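Local coordinates for epidermin biosynthesis protein EpiD (Staphylococcus aureus, PDB 3QJG), which probably catalyses the FMN-dependent oxidative decarboxylation of the carboxyl terminus of the epidermin precursor peptide, a step in making this lantibiotic, at residues 37-41 and 42-46; 99-102 and 103-107; 122-126 and 127-131; 164-168 and 169-173. All blocks are in the same frame, centred on the assembly; numbering follows the deposited sequence.

Contact 1. Residues 37-41 and 42-46; sequences VIAST and NGRKF. With FMN (flavin mononucleotide), chain M.
The turn that receives the FMN phosphate tail leaves the end of strand 34-39 at S40 and curls at once into the helical turn N42-F46. S40 and G43 meet at its centre. The hydroxyl of S40 sits between its own backbone N and carbonyl carbon (chi1 63°). From that position S40 OG gives a hydrogen bond to phosphate oxygen O3P of FMN, modelled at 2.4 Å, a very short distance whose exact length is doubtful, and on the turn side it takes a weak one from G43 N at 2.8 Å. S40 OG thus lies between G43 N and the phosphate. N42 follows the tail further along: its ND2 points almost straight (175°) at the ester oxygen O5' of FMN, 2.9 Å away. One bond closing the turn runs from R44 N to T41 O over 3.2 Å, with the donor well above the carbonyl plane.

R44 turns away from the flavin. It bends at chi3, and a water lying in the guanidinium plane links R44 NH1 to A39 O, while D61 takes the same nitrogen in a salt bridge. At the far end of the turn F46 reaches the isoalloxazine, with its CE1 3.7 Å from FMN C7 and that carbon near the plane of the phenyl ring. F67 of a neighbouring subunit meets the F46 ring with planes about 60° apart, and C98 of that subunit also bonds the cofactor. A phosphate-binding turn at the carboxyl end of a parallel strand is consistent with the Rossmann-like fold of the flavin-containing cysteine decarboxylases.

Contact 2. Residues 99-102 and 103-107; sequences DNLL and LTICH. With FMN (flavin mononucleotide), chain P.
A single carbonyl, N100 O, takes two hydrogen bonds from one residue, T104. The amide T104 N arrives from nearly straight ahead at 3.1 Å, and the hydroxyl T104 OG1 comes from above the carbonyl plane at 2.9 Å. Because that hydroxyl spends its proton on N100 O, it can act as acceptor for the ribityl hydroxyl of the cofactor, FMN O3' to T104 OG1 being 2.8 Å. Methyl CG2 of T104 rests 3.5 Å from the same FMN O3'.

N100 does a second job as N-cap of helix 101-107. With CG turned between backbone N and carbonyl carbon (chi1 61°), the amide oxygen N100 OD1 folds back over the first turn and accepts from L103 N at 2.8 Å. The same oxygen lies 3.1 Å from L103 CG, and L103 CD1 runs on beside the D99 carboxylate. That carboxylate is held by K92 of its own chain and K92 of a neighbouring subunit. The helix bonds continue with I105 N to L101 O. Along the buried flank L101 CG packs on I105 CD1 at 3.8 Å, with I38 of strand 34-39 and H70 and I73 of helix 70-75 close by.

Contact 3. Residues 122-126 and 127-131; sequences RMWEN and PVTQN
N126, the N-cap of helix 127-138, meets the turn that follows it through CB, CG and OD1. N126 CB passes 3.9 Å from T129 OG1. Its CG is swung anti to the backbone N (chi1 180°), which lays the amide beside the proline, N126 CG being 3.7 Å from P127 CD. N126 and P127 cross there at about a right angle. OD1 then closes the cap: V128 N donates to N126 OD1 over 2.8 Å, in the plane of the amide. V128 CB is packed against that oxygen too. The tip, ND2, leaves the chain altogether and gives its hydrogen bond to H107 O of a neighbouring subunit, so the cap residue also helps to join two copies of the protein.

N126 also starts the helix through its backbone, Q130 N giving 3.0 Å to N126 O. The Q130 chain runs back over the preceding turn, bringing Q130 CG 3.6 Å from W124 O. T129 CG2 lies obliquely to the W124 ring, 4.3 Å from W124 CE3. This two-residue link joins two helices: the short helix 121-124, where W124 leans on P117 and M119 of strand 113-120, and helix 127-138, whose T129 hydroxyl is bonded to S87 at the head of helix 87-94.

Contact 4. Residues 164-168 and 169-173; sequences VAPEP and YKVLE
E167 O is gripped by two backbone amides of the turn ahead of it, K170 N at 2.8 Å and V171 N, more weakly, at 3.3 Å. K170 N comes in from above the carbonyl plane, a bent approach of 134° at the hydrogen. These bonds open helix 168-174, with E167 as its N-cap residue and P168 in the first turn, where a proline costs the helix no amide bond. L172 N to P168 O, 3.0 Å and in the carbonyl plane, carries the pattern on.

P166 sets its ring against two side chains of that turn: P166 CB is 3.8 Å from K170 CB, and P166 CG meets the V171 branch CG2 at 4.0 Å, the P166 and V171 side chains crossing at about a right angle. Y169 CG lies between the backbone N and carbonyl carbon (chi1 82°), and Y169 CD2 comes obliquely to E167 CB, 4.2 Å off. K170 CG lies above one face of the Y169 ring, toward its rim. The helix packs against helix 21-28, where Y24 touches P168 and V171, while V171 also faces I81 and L83 of strand 79-85 and F116 of strand 113-120.

How the contacts relate
Along the chain the contacts follow one another, from the end of strand 34-39 to the last helix. Contacts 1 and 2 touch, their centres about 12 Å apart: I38 beds into L101, L102 and I105 of helix 101-107. They nevertheless serve different flavins. Contact 1 shares its pocket with M123 of contact 3, about 23 Å away between centres, contact 2 lines the other pocket, and both pockets are completed by another subunit, so each FMN lies at a subunit boundary. Contact 4 sits on the opposite side of the chain's centre from contacts 1 and 2, touches no other chain, and packs the closing helix onto the central sheet.

Contact 1. Residues 37-41 and 42-46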
# COMPACT_ATOMS: atom_id res chain seq x y z
N VAL A 37 15.55 2.04 -27.65
CA VAL A 37 14.90 3.22 -27.20
C VAL A 37 15.09 3.41 -25.74
O VAL A 37 15.09 2.42 -25.01
CB VAL A 37 13.39 3.12 -27.49
CG1 VAL A 37 12.68 4.38 -27.06
CG2 VAL A 37 13.20 2.91 -28.98
N ILE A 38 15.24 4.67 -25.34
CA ILE A 38 15.23 5.09 -23.97
C ILE A 38 14.44 6.40 -23.85
O ILE A 38 14.55 7.22 -24.74
CB ILE A 38 16.68 5.35 -23.41
CG1 ILE A 38 16.66 5.65 -21.90
CG2 ILE A 38 17.43 6.46 -24.20
CD1 ILE A 38 18.10 5.73 -21.25
N ALA A 39 13.70 6.59 -22.78
CA ALA A 39 13.02 7.89 -22.52
C ALA A 39 13.65 8.64 -21.40
O ALA A 39 14.18 8.02 -20.49
CB ALA A 39 11.60 7.67 -22.18
N SER A 40 13.46 9.97 -21.39
CA SER A 40 13.82 10.81 -20.28
C SER A 40 12.86 10.52 -19.14
O SER A 40 11.88 9.76 -19.31
CB SER A 40 13.67 12.30 -20.65
OG SER A 40 12.31 12.64 -20.95
N THR A 41 13.08 11.16 -17.98
CA THR A 41 12.27 10.78 -16.83
C THR A 41 10.86 11.30 -17.10
O THR A 41 9.89 10.54 -17.10
CB THR A 41 12.92 11.21 -15.48
OG1 THR A 41 14.16 10.47 -15.32
CG2 THR A 41 11.93 10.94 -14.26
N ASN A 42 10.78 12.59 -17.39
CA ASN A 42 9.54 13.21 -17.77
C ASN A 42 8.94 12.67 -19.04
O ASN A 42 7.75 12.85 -19.24
CB ASN A 42 9.72 14.72 -17.93
CG ASN A 42 10.24 15.37 -16.68
OD1 ASN A 42 9.88 14.96 -15.60
ND2 ASN A 42 11.08 16.40 -16.82
N GLY A 43 9.77 12.09 -19.91
CA GLY A 43 9.34 11.54 -21.15
C GLY A 43 8.51 10.30 -20.98
O GLY A 43 7.63 10.03 -21.83
N ARG A 44 8.71 9.59 -19.88
CA ARG A 44 8.08 8.27 -19.64
C ARG A 44 6.55 8.33 -19.69
O ARG A 44 5.90 7.39 -20.11
CB ARG A 44 8.48 7.71 -18.26
CG ARG A 44 9.96 7.48 -18.04
CD ARG A 44 10.29 7.08 -16.59
NE ARG A 44 9.75 5.77 -16.29
CZ ARG A 44 10.32 4.62 -16.62
NH1 ARG A 44 11.52 4.59 -17.21
NH2 ARG A 44 9.70 3.48 -16.30
N LYS A 45 6.00 9.45 -19.24
CA LYS A 45 4.53 9.60 -19.15
C LYS A 45 3.87 9.77 -20.51
O LYS A 45 2.67 9.60 -20.59
CB LYS A 45 4.13 10.81 -18.25
CG LYS A 45 4.53 12.14 -18.83
CD LYS A 45 4.23 13.37 -17.89
CE LYS A 45 5.39 14.36 -18.06
NZ LYS A 45 4.95 15.68 -17.71
N PHE A 46 4.64 10.12 -21.54
CA PHE A 46 4.12 10.28 -22.89
C PHE A 46 4.04 8.97 -23.69
O PHE A 46 3.34 8.94 -24.73
CB PHE A 46 4.91 11.29 -23.71
CG PHE A 46 4.86 12.72 -23.17
CD1 PHE A 46 4.09 13.67 -23.78
CD2 PHE A 46 5.67 13.12 -22.13
CE1 PHE A 46 4.07 14.98 -23.31
CE2 PHE A 46 5.65 14.41 -21.66
CZ PHE A 46 4.85 15.34 -22.26
N1 FMN M . 8.91 20.67 -24.01
C2 FMN M . 9.65 20.79 -25.16
O2 FMN M . 10.78 21.26 -25.10
N3 FMN M . 9.13 20.43 -26.36
C4 FMN M . 7.86 19.94 -26.46
O4 FMN M . 7.49 19.66 -27.57
C4A FMN M . 7.07 19.81 -25.32
N5 FMN M . 5.79 19.31 -25.37
C5A FMN M . 5.08 19.14 -24.21
C6 FMN M . 3.78 18.69 -24.27
C7 FMN M . 3.06 18.52 -23.10
C7M FMN M . 1.65 17.99 -23.10
C8 FMN M . 3.65 18.85 -21.88
C8M FMN M . 2.90 18.74 -20.57
C9 FMN M . 4.93 19.35 -21.83
C9A FMN M . 5.67 19.51 -22.99
N10 FMN M . 6.95 20.04 -22.93
C10 FMN M . 7.64 20.17 -24.09
C1' FMN M . 7.64 20.45 -21.66
C2' FMN M . 8.66 19.39 -21.23
O2' FMN M . 8.04 18.09 -21.21
C3' FMN M . 9.22 19.85 -19.94
O3' FMN M . 9.97 21.08 -20.09
C4' FMN M . 10.09 18.77 -19.30
O4' FMN M . 10.73 19.27 -18.14
C5' FMN M . 11.21 18.32 -20.18
O5' FMN M . 11.77 17.18 -19.55
P FMN M . 12.75 16.18 -20.34
O1P FMN M . 13.56 15.46 -19.31
O2P FMN M . 13.61 16.99 -21.26
O3P FMN M . 12.12 15.06 -21.06
O HOH W 1 13.28 6.73 -17.74
O HOH W 2 7.06 11.04 -16.87

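Contact 2. Residues 99-102 and 103-107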
# COMPACT_ATOMS: atom_id res chain seq x y z
N ASP A 99 21.50 14.01 -15.11
CA ASP A 99 20.83 13.50 -13.90
C ASP A 99 19.84 12.35 -14.14
O ASP A 99 19.17 11.92 -13.17
CB ASP A 99 20.28 14.61 -12.95
CG ASP A 99 19.44 15.66 -13.63
OD1 ASP A 99 18.97 15.35 -14.73
OD2 ASP A 99 19.27 16.83 -13.06
N ASN A 100 19.80 11.84 -15.39
CA ASN A 100 19.15 10.56 -15.72
C ASN A 100 19.92 9.70 -16.71
O ASN A 100 20.91 10.14 -17.22
CB ASN A 100 17.76 10.79 -16.19
CG ASN A 100 17.68 11.63 -17.45
OD1 ASN A 100 18.45 11.46 -18.41
ND2 ASN A 100 16.66 12.52 -17.50
N LEU A 101 19.45 8.48 -17.00
CA LEU A 101 20.24 7.60 -17.81
C LEU A 101 20.42 8.14 -19.26
O LEU A 101 21.50 8.11 -19.84
CB LEU A 101 19.58 6.18 -17.79
CG LEU A 101 20.35 5.21 -18.64
CD1 LEU A 101 21.87 5.21 -18.18
CD2 LEU A 101 19.59 3.76 -18.59
N LEU A 102 19.36 8.64 -19.87
CA LEU A 102 19.41 9.19 -21.19
C LEU A 102 20.45 10.28 -21.32
O LEU A 102 21.21 10.32 -22.30
CB LEU A 102 18.03 9.78 -21.54
CG LEU A 102 17.82 10.49 -22.87
CD1 LEU A 102 16.33 10.48 -23.20
CD2 LEU A 102 18.28 11.99 -22.85
N LEU A 103 20.46 11.18 -20.36
CA LEU A 103 21.35 12.32 -20.44
C LEU A 103 22.82 11.93 -20.25
O LEU A 103 23.72 12.55 -20.86
CB LEU A 103 21.00 13.37 -19.41
CG LEU A 103 19.68 14.14 -19.49
CD1 LEU A 103 19.50 15.03 -18.24
CD2 LEU A 103 19.69 14.98 -20.73
N THR A 104 23.05 10.97 -19.36
CA THR A 104 24.37 10.41 -19.14
C THR A 104 24.94 9.66 -20.37
O THR A 104 26.16 9.75 -20.66
CB THR A 104 24.35 9.41 -17.93
OG1 THR A 104 23.82 10.10 -16.79
CG2 THR A 104 25.69 8.82 -17.63
N ILE A 105 24.10 8.88 -21.03
CA ILE A 105 24.40 8.31 -22.30
C ILE A 105 24.85 9.35 -23.33
O ILE A 105 25.90 9.14 -23.94
CB ILE A 105 23.26 7.47 -22.85
CG1 ILE A 105 22.99 6.29 -21.94
CG2 ILE A 105 23.64 6.88 -24.23
CD1 ILE A 105 21.63 5.58 -22.21
N CYS A 106 24.16 10.49 -23.42
CA CYS A 106 24.48 11.50 -24.43
C CYS A 106 25.78 12.27 -24.09
O CYS A 106 26.60 12.61 -24.97
CB CYS A 106 23.27 12.45 -24.68
SG CYS A 106 21.80 11.56 -25.33
N HIS A 107 25.97 12.51 -22.81
CA HIS A 107 27.22 13.07 -22.29
C HIS A 107 28.46 12.25 -22.66
O HIS A 107 29.52 12.78 -22.91
CB HIS A 107 27.11 13.17 -20.78
CG HIS A 107 28.22 13.91 -20.14
ND1 HIS A 107 28.39 15.26 -20.33
CD2 HIS A 107 29.23 13.50 -19.35
CE1 HIS A 107 29.44 15.66 -19.64
NE2 HIS A 107 29.97 14.61 -19.03
N1 FMN P . 28.92 8.58 -13.43
C2 FMN P . 30.12 9.24 -13.24
O2 FMN P . 30.28 10.48 -13.49
N3 FMN P . 31.14 8.49 -12.69
C4 FMN P . 31.02 7.15 -12.41
O4 FMN P . 32.02 6.57 -11.98
C4A FMN P . 29.81 6.51 -12.63
N5 FMN P . 29.63 5.15 -12.39
C5A FMN P . 28.39 4.54 -12.57
C6 FMN P . 28.19 3.19 -12.31
C7 FMN P . 26.93 2.58 -12.50
C7M FMN P . 26.71 1.10 -12.22
C8 FMN P . 25.88 3.37 -12.98
C8M FMN P . 24.49 2.80 -13.21
C9 FMN P . 26.08 4.72 -13.25
C9A FMN P . 27.33 5.30 -13.05
N10 FMN P . 27.52 6.65 -13.34
C10 FMN P . 28.75 7.25 -13.12
C1' FMN P . 26.44 7.49 -13.85
C2' FMN P . 25.86 8.39 -12.77
O2' FMN P . 25.37 7.72 -11.64
C3' FMN P . 24.71 9.16 -13.39
O3' FMN P . 25.15 10.09 -14.37
C4' FMN P . 23.90 9.88 -12.29
O4' FMN P . 22.93 10.66 -12.88
C5' FMN P . 24.75 10.76 -11.45
O5' FMN P . 23.94 11.45 -10.55
P FMN P . 24.57 12.21 -9.29
O1P FMN P . 23.51 13.22 -8.70
O2P FMN P . 25.78 12.86 -9.79
O3P FMN P . 25.08 11.21 -8.30

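Contact 3. Residues 122-126 and 127-131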
# COMPACT_ATOMS: atom_id res chain seq x y z
N ARG A 122 8.98 29.97 -28.85
CA ARG A 122 9.48 30.85 -27.77
C ARG A 122 10.64 30.23 -27.07
O ARG A 122 11.54 30.94 -26.60
CB ARG A 122 8.40 31.10 -26.70
CG ARG A 122 7.22 31.84 -27.20
CD ARG A 122 6.02 31.69 -26.31
NE ARG A 122 5.07 32.71 -26.71
CZ ARG A 122 3.90 32.52 -27.31
NH1 ARG A 122 3.43 31.30 -27.55
NH2 ARG A 122 3.17 33.58 -27.65
N MET A 123 10.62 28.90 -26.99
CA MET A 123 11.66 28.21 -26.30
C MET A 123 12.86 28.06 -27.23
O MET A 123 13.99 28.13 -26.78
CB MET A 123 11.15 26.86 -25.82
CG MET A 123 9.86 26.92 -24.98
SD MET A 123 9.12 25.27 -24.90
CE MET A 123 9.90 24.67 -23.41
N TRP A 124 12.60 27.86 -28.52
CA TRP A 124 13.65 27.76 -29.56
C TRP A 124 14.40 29.07 -29.64
O TRP A 124 15.61 29.10 -29.83
CB TRP A 124 13.03 27.45 -30.94
CG TRP A 124 14.05 27.20 -32.07
CD1 TRP A 124 14.08 27.81 -33.31
CD2 TRP A 124 15.13 26.25 -32.07
NE1 TRP A 124 15.14 27.35 -34.05
CE2 TRP A 124 15.79 26.38 -33.33
CE3 TRP A 124 15.62 25.34 -31.13
CZ2 TRP A 124 16.92 25.62 -33.67
CZ3 TRP A 124 16.75 24.56 -31.47
CH2 TRP A 124 17.39 24.72 -32.75
N GLU A 125 13.67 30.16 -29.49
CA GLU A 125 14.27 31.45 -29.69
C GLU A 125 14.74 32.05 -28.40
O GLU A 125 15.29 33.12 -28.39
CB GLU A 125 13.30 32.34 -30.46
CG GLU A 125 13.05 31.78 -31.84
CD GLU A 125 12.54 32.82 -32.80
OE1 GLU A 125 13.14 32.90 -33.89
OE2 GLU A 125 11.57 33.54 -32.47
N ASN A 126 14.58 31.32 -27.29
CA ASN A 126 15.19 31.76 -26.04
C ASN A 126 16.70 31.83 -26.28
O ASN A 126 17.24 30.87 -26.77
CB ASN A 126 14.83 30.78 -24.94
CG ASN A 126 15.41 31.15 -23.62
OD1 ASN A 126 16.62 31.31 -23.52
ND2 ASN A 126 14.58 31.23 -22.59
N PRO A 127 17.36 32.98 -26.04
CA PRO A 127 18.81 33.09 -26.32
C PRO A 127 19.68 32.08 -25.62
O PRO A 127 20.80 31.83 -26.08
CB PRO A 127 19.22 34.47 -25.85
CG PRO A 127 18.00 35.14 -25.29
CD PRO A 127 16.84 34.14 -25.29
N VAL A 128 19.19 31.53 -24.51
CA VAL A 128 19.92 30.54 -23.78
C VAL A 128 19.92 29.33 -24.65
O VAL A 128 20.99 28.80 -24.93
CB VAL A 128 19.30 30.27 -22.42
CG1 VAL A 128 20.07 29.17 -21.73
CG2 VAL A 128 19.39 31.69 -21.56
N THR A 129 18.74 28.92 -25.13
CA THR A 129 18.65 27.74 -25.99
C THR A 129 19.49 27.97 -27.26
O THR A 129 20.21 27.08 -27.71
CB THR A 129 17.21 27.40 -26.35
OG1 THR A 129 16.45 27.27 -25.15
CG2 THR A 129 17.13 26.06 -27.13
N GLN A 130 19.46 29.18 -27.80
CA GLN A 130 20.26 29.45 -29.01
C GLN A 130 21.75 29.41 -28.72
O GLN A 130 22.50 29.09 -29.59
CB GLN A 130 19.94 30.84 -29.61
CG GLN A 130 18.63 30.94 -30.38
CD GLN A 130 18.22 32.39 -30.58
OE1 GLN A 130 18.74 33.30 -29.91
NE2 GLN A 130 17.31 32.62 -31.51
N ASN A 131 22.19 29.81 -27.54
CA ASN A 131 23.63 29.76 -27.22
C ASN A 131 24.13 28.29 -27.09
O ASN A 131 25.25 27.94 -27.46
CB ASN A 131 23.86 30.39 -25.90
CG ASN A 131 23.63 31.87 -25.91
OD1 ASN A 131 23.51 32.48 -26.96
ND2 ASN A 131 23.58 32.45 -24.75

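Contact 4. Residues 164-168 and 169-173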
# COMPACT_ATOMS: atom_id res chain seq x y z
N VAL A 164 9.87 21.46 -35.13
CA VAL A 164 9.32 20.11 -35.01
C VAL A 164 10.27 19.01 -35.53
O VAL A 164 11.13 19.26 -36.37
CB VAL A 164 7.98 20.09 -35.80
CG1 VAL A 164 7.48 18.70 -35.93
CG2 VAL A 164 6.95 20.97 -35.10
N ALA A 165 10.15 17.80 -34.99
CA ALA A 165 10.92 16.64 -35.50
C ALA A 165 10.50 16.38 -36.95
O ALA A 165 9.35 16.54 -37.29
CB ALA A 165 10.70 15.37 -34.61
N PRO A 166 11.45 15.98 -37.80
CA PRO A 166 11.11 15.84 -39.19
C PRO A 166 10.57 14.47 -39.49
O PRO A 166 10.59 13.58 -38.63
CB PRO A 166 12.45 16.05 -39.89
CG PRO A 166 13.47 15.56 -38.88
CD PRO A 166 12.91 15.93 -37.57
N GLU A 167 10.12 14.30 -40.72
CA GLU A 167 9.58 13.01 -41.07
C GLU A 167 10.70 11.95 -41.05
O GLU A 167 11.90 12.26 -41.22
CB GLU A 167 8.81 13.05 -42.39
CG GLU A 167 7.41 13.66 -42.22
CD GLU A 167 6.77 13.39 -40.84
OE1 GLU A 167 6.51 12.21 -40.49
OE2 GLU A 167 6.52 14.39 -40.11
N PRO A 168 10.31 10.68 -40.75
CA PRO A 168 11.28 9.61 -40.62
C PRO A 168 12.34 9.48 -41.72
O PRO A 168 13.52 9.24 -41.40
CB PRO A 168 10.41 8.35 -40.57
CG PRO A 168 9.16 8.79 -39.96
CD PRO A 168 8.96 10.22 -40.36
N TYR A 169 11.96 9.69 -42.97
CA TYR A 169 12.99 9.64 -44.04
C TYR A 169 14.07 10.71 -43.88
O TYR A 169 15.23 10.48 -44.25
CB TYR A 169 12.36 9.64 -45.46
CG TYR A 169 11.96 11.00 -46.01
CD1 TYR A 169 12.85 11.74 -46.78
CD2 TYR A 169 10.69 11.51 -45.81
CE1 TYR A 169 12.48 13.00 -47.31
CE2 TYR A 169 10.29 12.75 -46.33
CZ TYR A 169 11.20 13.49 -47.08
OH TYR A 169 10.82 14.72 -47.60
N LYS A 170 13.74 11.88 -43.33
CA LYS A 170 14.74 12.95 -43.16
C LYS A 170 15.71 12.60 -42.05
O LYS A 170 16.88 12.95 -42.10
CB LYS A 170 14.10 14.32 -42.84
CG LYS A 170 13.40 15.01 -44.03
CD LYS A 170 14.40 15.69 -44.97
CE LYS A 170 13.68 16.53 -46.03
NZ LYS A 170 14.60 16.84 -47.19
N VAL A 171 15.20 11.91 -41.04
CA VAL A 171 16.03 11.38 -39.97
C VAL A 171 17.02 10.40 -40.57
O VAL A 171 18.21 10.50 -40.28
CB VAL A 171 15.13 10.68 -38.88
CG1 VAL A 171 16.00 10.06 -37.76
CG2 VAL A 171 14.10 11.68 -38.32
N LEU A 172 16.54 9.46 -41.40
CA LEU A 172 17.44 8.46 -42.03
C LEU A 172 18.58 9.11 -42.80
O LEU A 172 19.71 8.65 -42.74
CB LEU A 172 16.70 7.55 -43.00
CG LEU A 172 16.01 6.34 -42.41
CD1 LEU A 172 15.36 5.50 -43.46
CD2 LEU A 172 17.04 5.46 -41.71
N GLU A 173 18.25 10.19 -43.52
CA GLU A 173 19.23 10.92 -44.34
C GLU A 173 20.19 11.77 -43.53
O GLU A 173 21.26 12.10 -44.01
CB GLU A 173 18.53 11.86 -45.35
CG GLU A 173 17.82 11.10 -46.39
CD GLU A 173 17.26 11.96 -47.48
OE1 GLU A 173 16.98 11.39 -48.54
OE2 GLU A 173 17.08 13.18 -47.28